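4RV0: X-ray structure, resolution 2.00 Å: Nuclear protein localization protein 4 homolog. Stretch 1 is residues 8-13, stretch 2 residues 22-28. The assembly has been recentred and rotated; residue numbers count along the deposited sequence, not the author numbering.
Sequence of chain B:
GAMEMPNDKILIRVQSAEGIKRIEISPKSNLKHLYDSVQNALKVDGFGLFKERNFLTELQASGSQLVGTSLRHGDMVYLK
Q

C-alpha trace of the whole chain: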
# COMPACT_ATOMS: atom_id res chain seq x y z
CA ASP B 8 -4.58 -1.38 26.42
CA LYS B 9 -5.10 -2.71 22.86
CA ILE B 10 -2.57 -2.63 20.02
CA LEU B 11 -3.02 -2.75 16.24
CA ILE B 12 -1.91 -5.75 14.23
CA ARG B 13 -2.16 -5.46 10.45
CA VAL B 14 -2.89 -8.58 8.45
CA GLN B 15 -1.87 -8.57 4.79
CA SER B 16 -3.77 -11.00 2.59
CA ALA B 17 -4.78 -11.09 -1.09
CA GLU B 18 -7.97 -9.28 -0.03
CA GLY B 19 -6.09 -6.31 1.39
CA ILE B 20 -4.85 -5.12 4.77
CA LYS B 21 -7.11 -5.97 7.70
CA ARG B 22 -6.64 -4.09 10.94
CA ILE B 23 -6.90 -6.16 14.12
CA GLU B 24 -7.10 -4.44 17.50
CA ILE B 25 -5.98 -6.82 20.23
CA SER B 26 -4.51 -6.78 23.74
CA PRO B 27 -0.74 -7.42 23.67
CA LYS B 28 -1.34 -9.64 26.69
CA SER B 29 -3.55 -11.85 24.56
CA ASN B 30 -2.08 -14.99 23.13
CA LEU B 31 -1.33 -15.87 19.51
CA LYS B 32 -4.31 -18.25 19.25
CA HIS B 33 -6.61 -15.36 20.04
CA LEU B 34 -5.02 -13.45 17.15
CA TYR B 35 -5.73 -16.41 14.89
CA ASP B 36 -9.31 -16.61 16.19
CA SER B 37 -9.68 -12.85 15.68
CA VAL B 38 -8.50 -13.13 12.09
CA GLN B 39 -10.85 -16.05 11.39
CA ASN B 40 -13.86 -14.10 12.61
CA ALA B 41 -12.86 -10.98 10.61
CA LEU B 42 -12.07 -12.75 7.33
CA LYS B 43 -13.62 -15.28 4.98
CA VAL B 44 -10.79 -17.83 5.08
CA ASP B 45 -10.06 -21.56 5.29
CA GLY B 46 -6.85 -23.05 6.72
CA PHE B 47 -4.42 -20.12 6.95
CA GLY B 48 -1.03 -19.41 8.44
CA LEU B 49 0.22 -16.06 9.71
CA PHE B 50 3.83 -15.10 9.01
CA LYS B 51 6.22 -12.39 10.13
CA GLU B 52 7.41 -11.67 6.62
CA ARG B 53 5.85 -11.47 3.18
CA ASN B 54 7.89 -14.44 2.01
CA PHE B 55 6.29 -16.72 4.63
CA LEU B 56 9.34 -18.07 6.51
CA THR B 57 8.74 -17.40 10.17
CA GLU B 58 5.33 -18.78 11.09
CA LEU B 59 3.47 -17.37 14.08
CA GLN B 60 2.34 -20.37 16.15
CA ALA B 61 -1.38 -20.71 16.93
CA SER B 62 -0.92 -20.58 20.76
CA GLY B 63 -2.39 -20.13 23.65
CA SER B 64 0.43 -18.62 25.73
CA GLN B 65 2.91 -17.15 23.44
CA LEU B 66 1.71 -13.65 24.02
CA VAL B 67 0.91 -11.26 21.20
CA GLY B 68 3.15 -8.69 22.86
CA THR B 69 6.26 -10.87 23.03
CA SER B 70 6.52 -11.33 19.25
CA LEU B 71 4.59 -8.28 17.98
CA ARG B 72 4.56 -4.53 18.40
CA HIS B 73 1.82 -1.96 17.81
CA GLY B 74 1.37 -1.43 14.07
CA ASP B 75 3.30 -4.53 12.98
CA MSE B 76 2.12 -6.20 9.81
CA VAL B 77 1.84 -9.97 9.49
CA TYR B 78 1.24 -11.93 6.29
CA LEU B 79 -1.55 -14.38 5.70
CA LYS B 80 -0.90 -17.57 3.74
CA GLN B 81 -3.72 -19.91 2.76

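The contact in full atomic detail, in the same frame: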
# COMPACT_ATOMS: atom_id res chain seq x y z
N ASP B 8 -5.25 -0.09 26.31
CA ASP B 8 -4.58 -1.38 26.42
C ASP B 8 -4.26 -2.00 25.05
O ASP B 8 -3.14 -2.45 24.82
N LYS B 9 -5.24 -2.03 24.15
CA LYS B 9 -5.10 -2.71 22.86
C LYS B 9 -4.07 -2.14 21.88
O LYS B 9 -3.84 -0.94 21.81
CB LYS B 9 -6.46 -2.85 22.17
CG LYS B 9 -7.44 -3.72 22.92
CD LYS B 9 -8.57 -4.16 22.00
CE LYS B 9 -9.65 -4.91 22.75
NZ LYS B 9 -10.66 -3.97 23.28
N ILE B 10 -3.46 -3.03 21.10
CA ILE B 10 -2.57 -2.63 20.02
C ILE B 10 -3.18 -2.99 18.66
O ILE B 10 -4.18 -3.70 18.57
CB ILE B 10 -1.16 -3.25 20.14
CG1 ILE B 10 -1.23 -4.77 19.99
CG2 ILE B 10 -0.49 -2.84 21.45
CD1 ILE B 10 0.13 -5.42 19.81
N LEU B 11 -2.55 -2.48 17.60
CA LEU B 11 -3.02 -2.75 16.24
C LEU B 11 -2.09 -3.73 15.56
O LEU B 11 -0.87 -3.50 15.46
CB LEU B 11 -3.11 -1.45 15.42
CG LEU B 11 -3.14 -1.71 13.91
CD1 LEU B 11 -4.44 -2.39 13.52
CD2 LEU B 11 -2.97 -0.46 13.10
N ILE B 12 -2.66 -4.83 15.07
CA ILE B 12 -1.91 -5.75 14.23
C ILE B 12 -2.52 -5.74 12.84
O ILE B 12 -3.74 -5.91 12.68
CB ILE B 12 -1.92 -7.20 14.76
CG1 ILE B 12 -1.26 -7.26 16.14
CG2 ILE B 12 -1.22 -8.12 13.78
CD1 ILE B 12 0.19 -6.76 16.15
N ARG B 13 -1.68 -5.53 11.82
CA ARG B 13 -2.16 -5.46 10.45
C ARG B 13 -1.94 -6.79 9.75
O ARG B 13 -0.84 -7.34 9.77
CB ARG B 13 -1.47 -4.34 9.69
CG ARG B 13 -1.65 -2.97 10.32
CD ARG B 13 -0.29 -2.24 10.39
NE ARG B 13 0.05 -1.70 9.09
CZ ARG B 13 1.28 -1.53 8.60
NH1 ARG B 13 2.36 -1.86 9.29
NH2 ARG B 13 1.41 -1.00 7.39
N ARG B 22 -7.11 -4.58 9.66
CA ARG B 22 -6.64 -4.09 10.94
C ARG B 22 -7.27 -4.85 12.10
O ARG B 22 -8.50 -4.89 12.22
CB ARG B 22 -6.89 -2.59 11.08
CG ARG B 22 -5.97 -1.76 10.21
CD ARG B 22 -6.00 -0.28 10.56
NE ARG B 22 -4.97 0.43 9.81
CZ ARG B 22 -4.58 1.67 10.05
NH1 ARG B 22 -5.14 2.38 11.03
NH2 ARG B 22 -3.63 2.20 9.30
N ILE B 23 -6.43 -5.44 12.94
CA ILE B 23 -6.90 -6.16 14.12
C ILE B 23 -6.46 -5.44 15.38
O ILE B 23 -5.26 -5.29 15.61
CB ILE B 23 -6.32 -7.58 14.19
CG1 ILE B 23 -6.63 -8.39 12.92
CG2 ILE B 23 -6.80 -8.29 15.48
CD1 ILE B 23 -8.11 -8.66 12.69
N GLU B 24 -7.42 -5.01 16.19
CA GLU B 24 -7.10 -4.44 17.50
C GLU B 24 -7.18 -5.54 18.55
O GLU B 24 -8.20 -6.23 18.66
CB GLU B 24 -8.03 -3.28 17.85
CG GLU B 24 -7.93 -2.10 16.89
CD GLU B 24 -8.89 -0.97 17.22
OE1 GLU B 24 -9.80 -1.18 18.05
OE2 GLU B 24 -8.74 0.12 16.63
N ILE B 25 -6.10 -5.71 19.29
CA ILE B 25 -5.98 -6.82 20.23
C ILE B 25 -5.06 -6.46 21.40
O ILE B 25 -4.10 -5.71 21.24
CB ILE B 25 -5.50 -8.10 19.49
CG1 ILE B 25 -5.46 -9.30 20.43
CG2 ILE B 25 -4.15 -7.88 18.82
CD1 ILE B 25 -5.18 -10.60 19.71
N SER B 26 -5.38 -6.98 22.58
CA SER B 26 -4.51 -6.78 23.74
C SER B 26 -3.20 -7.50 23.50
O SER B 26 -3.20 -8.65 23.06
CB SER B 26 -5.18 -7.24 25.03
OG SER B 26 -4.29 -7.08 26.13
N PRO B 27 -2.08 -6.82 23.76
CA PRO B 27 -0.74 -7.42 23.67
C PRO B 27 -0.53 -8.53 24.69
O PRO B 27 0.40 -9.32 24.56
CB PRO B 27 0.20 -6.24 23.97
CG PRO B 27 -0.63 -5.25 24.68
CD PRO B 27 -2.02 -5.40 24.15
N LYS B 28 -1.41 -8.58 25.69
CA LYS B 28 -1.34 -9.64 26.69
C LYS B 28 -2.21 -10.81 26.26
O LYS B 28 -2.30 -11.81 26.96
CB LYS B 28 -1.75 -9.11 28.06
CG LYS B 28 -0.78 -8.03 28.56
CD LYS B 28 -1.40 -7.14 29.62
CE LYS B 28 -0.34 -6.21 30.24
NZ LYS B 28 0.64 -6.92 31.11

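Two neighbouring strands of one chain, residues 10-13 and 22-25, pair antiparallel through four backbone hydrogen bonds, with the four isoleucines on one face of the sheet and Leu11 among charged side chains on the other. Ile10 and Ile25 form one hydrogen-bonded pair: Ile10 N donates to Ile25 O (2.8 Å) and Ile25 N to Ile10 O (2.9 Å). Two residues on, Ile12 and Ile23 repeat the pattern, Ile12 N to Ile23 O and Ile23 N to Ile12 O both at 2.7 Å, the first almost linear at 178°. Between these rings lies the non-hydrogen-bonded pair Leu11-Glu24, whose CA atoms approach to 4.6 Å; here the carbonyls also receive CA-H...O contacts, Glu24 CA to Ile10 O at 3.2 Å and Leu11 CA to Ile23 O at 3.4 Å. Because side chains alternate along a strand, all four isoleucines share one face, where Ile12 CG1 meets Ile25 CG2 at 4.0 Å. Leu11, Arg13, Arg22 and Glu24 occupy the other. There Leu11 reaches diagonally, its CD1 3.5 Å from Arg22 CB, while its CD2 lies over one face of the Arg22 guanidinium. Beyond the paired strands, Pro27 extends the contact: its CD lies 4.0 Å from Ile10 CG2 and 3.2 Å from Asp8 O.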